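Local coordinates for major capsid protein (Faustovirus, PDB 5J7O), which forms the trimeric double jelly-roll capsomers that build the protein shell of this large double-stranded DNA virus, at residues B[12-15]-B[16-19]. Residues are numbered along the deposited sequence; the frame is centred on the assembly and turned at random.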
ATOM      1  N   ASP B  12     -28.992 -35.296  -1.994  1.00 88.78           N
ATOM      2  CA  ASP B  12     -29.961 -34.720  -1.061  1.00 87.98           C
ATOM      3  C   ASP B  12     -30.817 -33.702  -1.808  1.00 82.54           C
ATOM      4  O   ASP B  12     -30.487 -32.517  -1.885  1.00 81.50           O
ATOM      5  CB  ASP B  12     -29.263 -34.092   0.139  1.00 93.23           C
ATOM      6  CG  ASP B  12     -30.241 -33.520   1.145  1.00 99.27           C
ATOM      7  OD1 ASP B  12     -30.310 -32.280   1.274  1.00 98.62           O
ATOM      8  OD2 ASP B  12     -30.948 -34.314   1.802  1.00103.41           O
ATOM      9  N   GLY B  13     -31.929 -34.177  -2.366  1.00 78.38           N
ATOM     10  CA  GLY B  13     -32.949 -33.297  -2.899  1.00 76.10           C
ATOM     11  C   GLY B  13     -32.665 -32.785  -4.298  1.00 70.89           C
ATOM     12  O   GLY B  13     -31.699 -33.160  -4.967  1.00 71.63           O
ATOM     13  N   LYS B  14     -33.556 -31.895  -4.743  1.00 65.59           N
ATOM     14  CA  LYS B  14     -33.431 -31.295  -6.068  1.00 59.09           C
ATOM     15  C   LYS B  14     -32.185 -30.424  -6.169  1.00 55.08           C
ATOM     16  O   LYS B  14     -31.544 -30.367  -7.226  1.00 52.92           O
ATOM     17  CB  LYS B  14     -34.685 -30.479  -6.390  1.00 57.83           C
ATOM     18  CG  LYS B  14     -34.539 -29.549  -7.586  1.00 57.87           C
ATOM     19  CD  LYS B  14     -35.750 -28.642  -7.753  1.00 59.52           C
ATOM     20  CE  LYS B  14     -36.984 -29.429  -8.165  1.00 62.05           C
ATOM     21  NZ  LYS B  14     -38.101 -28.529  -8.565  1.00 62.76           N
ATOM     22  N   ALA B  15     -31.830 -29.737  -5.081  1.00 53.72           N
ATOM     23  CA  ALA B  15     -30.655 -28.869  -5.096  1.00 52.14           C
ATOM     24  C   ALA B  15     -29.397 -29.654  -5.445  1.00 52.07           C
ATOM     25  O   ALA B  15     -28.649 -29.278  -6.355  1.00 50.68           O
ATOM     26  CB  ALA B  15     -30.503 -28.176  -3.743  1.00 51.55           C
ATOM     27  N   ASP B  16     -29.150 -30.756  -4.733  1.00 52.90           N
ATOM     28  CA  ASP B  16     -28.000 -31.597  -5.041  1.00 51.96           C
ATOM     29  C   ASP B  16     -28.141 -32.306  -6.379  1.00 51.86           C
ATOM     30  O   ASP B  16     -27.136 -32.764  -6.932  1.00 52.88           O
ATOM     31  CB  ASP B  16     -27.785 -32.625  -3.930  1.00 53.49           C
ATOM     32  CG  ASP B  16     -27.126 -32.026  -2.706  1.00 56.26           C
ATOM     33  OD1 ASP B  16     -26.575 -30.911  -2.814  1.00 55.80           O
ATOM     34  OD2 ASP B  16     -27.141 -32.675  -1.640  1.00 58.73           O
ATOM     35  N   ARG B  17     -29.361 -32.406  -6.911  1.00 50.44           N
ATOM     36  CA  ARG B  17     -29.555 -33.043  -8.209  1.00 51.90           C
ATOM     37  C   ARG B  17     -29.062 -32.157  -9.347  1.00 51.26           C
ATOM     38  O   ARG B  17     -28.553 -32.665 -10.354  1.00 50.10           O
ATOM     39  CB  ARG B  17     -31.031 -33.393  -8.401  1.00 54.18           C
ATOM     40  CG  ARG B  17     -31.316 -34.300  -9.585  1.00 57.68           C
ATOM     41  CD  ARG B  17     -32.720 -34.885  -9.497  1.00 61.30           C
ATOM     42  NE  ARG B  17     -32.973 -35.501  -8.196  1.00 64.66           N
ATOM     43  CZ  ARG B  17     -33.850 -35.044  -7.307  1.00 66.36           C
ATOM     44  NH1 ARG B  17     -34.575 -33.969  -7.582  1.00 67.02           N
ATOM     45  NH2 ARG B  17     -34.010 -35.667  -6.147  1.00 66.87           N
ATOM     46  N   MET B  18     -29.204 -30.839  -9.210  1.00 50.11           N
ATOM     47  CA  MET B  18     -28.831 -29.910 -10.270  1.00 49.32           C
ATOM     48  C   MET B  18     -27.381 -29.448 -10.189  1.00 48.31           C
ATOM     49  O   MET B  18     -26.837 -28.981 -11.198  1.00 48.52           O
ATOM     50  CB  MET B  18     -29.751 -28.685 -10.242  1.00 50.87           C
ATOM     51  CG  MET B  18     -31.218 -29.021 -10.451  1.00 53.93           C
ATOM     52  SD  MET B  18     -32.313 -27.665 -10.001  1.00 56.38           S
ATOM     53  CE  MET B  18     -31.727 -26.376 -11.096  1.00 56.31           C
ATOM     54  N   ILE B  19     -26.746 -29.570  -9.028  1.00 47.49           N
ATOM     55  CA  ILE B  19     -25.381 -29.103  -8.835  1.00 45.50           C
ATOM     56  C   ILE B  19     -24.367 -30.222  -9.041  1.00 47.18           C
ATOM     57  O   ILE B  19     -23.279 -29.986  -9.567  1.00 47.15           O
ATOM     58  CB  ILE B  19     -25.234 -28.469  -7.434  1.00 42.42           C
ATOM     59  CG1 ILE B  19     -26.219 -27.312  -7.271  1.00 40.97           C
ATOM     60  CG2 ILE B  19     -23.817 -27.974  -7.213  1.00 40.55           C
ATOM     61  CD1 ILE B  19     -26.200 -26.691  -5.894  1.00 41.06           C
TER
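Asp16 OD2 takes two hydrogen bonds: one from the backbone N of Asp12, at 3.2 Å, and one from the side chain of Asn585 of the second subunit. For Asp12 it uses the anti lone pair, and the bond is bent, with an N-H...O angle of 138°. The Asp16 CG lies beside its own backbone N (chi1 -77°), which turns the carboxylate back toward Asp12. The other oxygen, OD1, is bound by His583 of the second subunit, so both carboxylate oxygens are satisfied. Asp12 OD1 lies 4.3 Å from Asp16 OD2; its hydrogen bond from Ser587 N of the second subunit probably eases this closeness of like charges.

At the next residue, the Arg17 side chain folds back along the chain. A bend at chi3 (-51°) lays one guanidinium face over Gly13 O, while NH1 comes 3.7 Å from Lys14 CB. Lys14 and Met18 run side by side, with Lys14 CG 3.8 Å from Met18 SD. The backbone bond from Met18 N to Lys14 O, 3.1 Å, joins the same pair. The Lys14 NZ reaches the backbone of the bound peptide.

Helix 13-19 is a short N-terminal helix, followed closely by helix 22-38. The centre of this contact lies about 51 Å from the centre of the chain. Here Ile19 packs on Phe66 of the third subunit, Asp12 meets helix 586-589 of the second, and Met18 packs on Phe415 at the start of that subunit's strand 415-428.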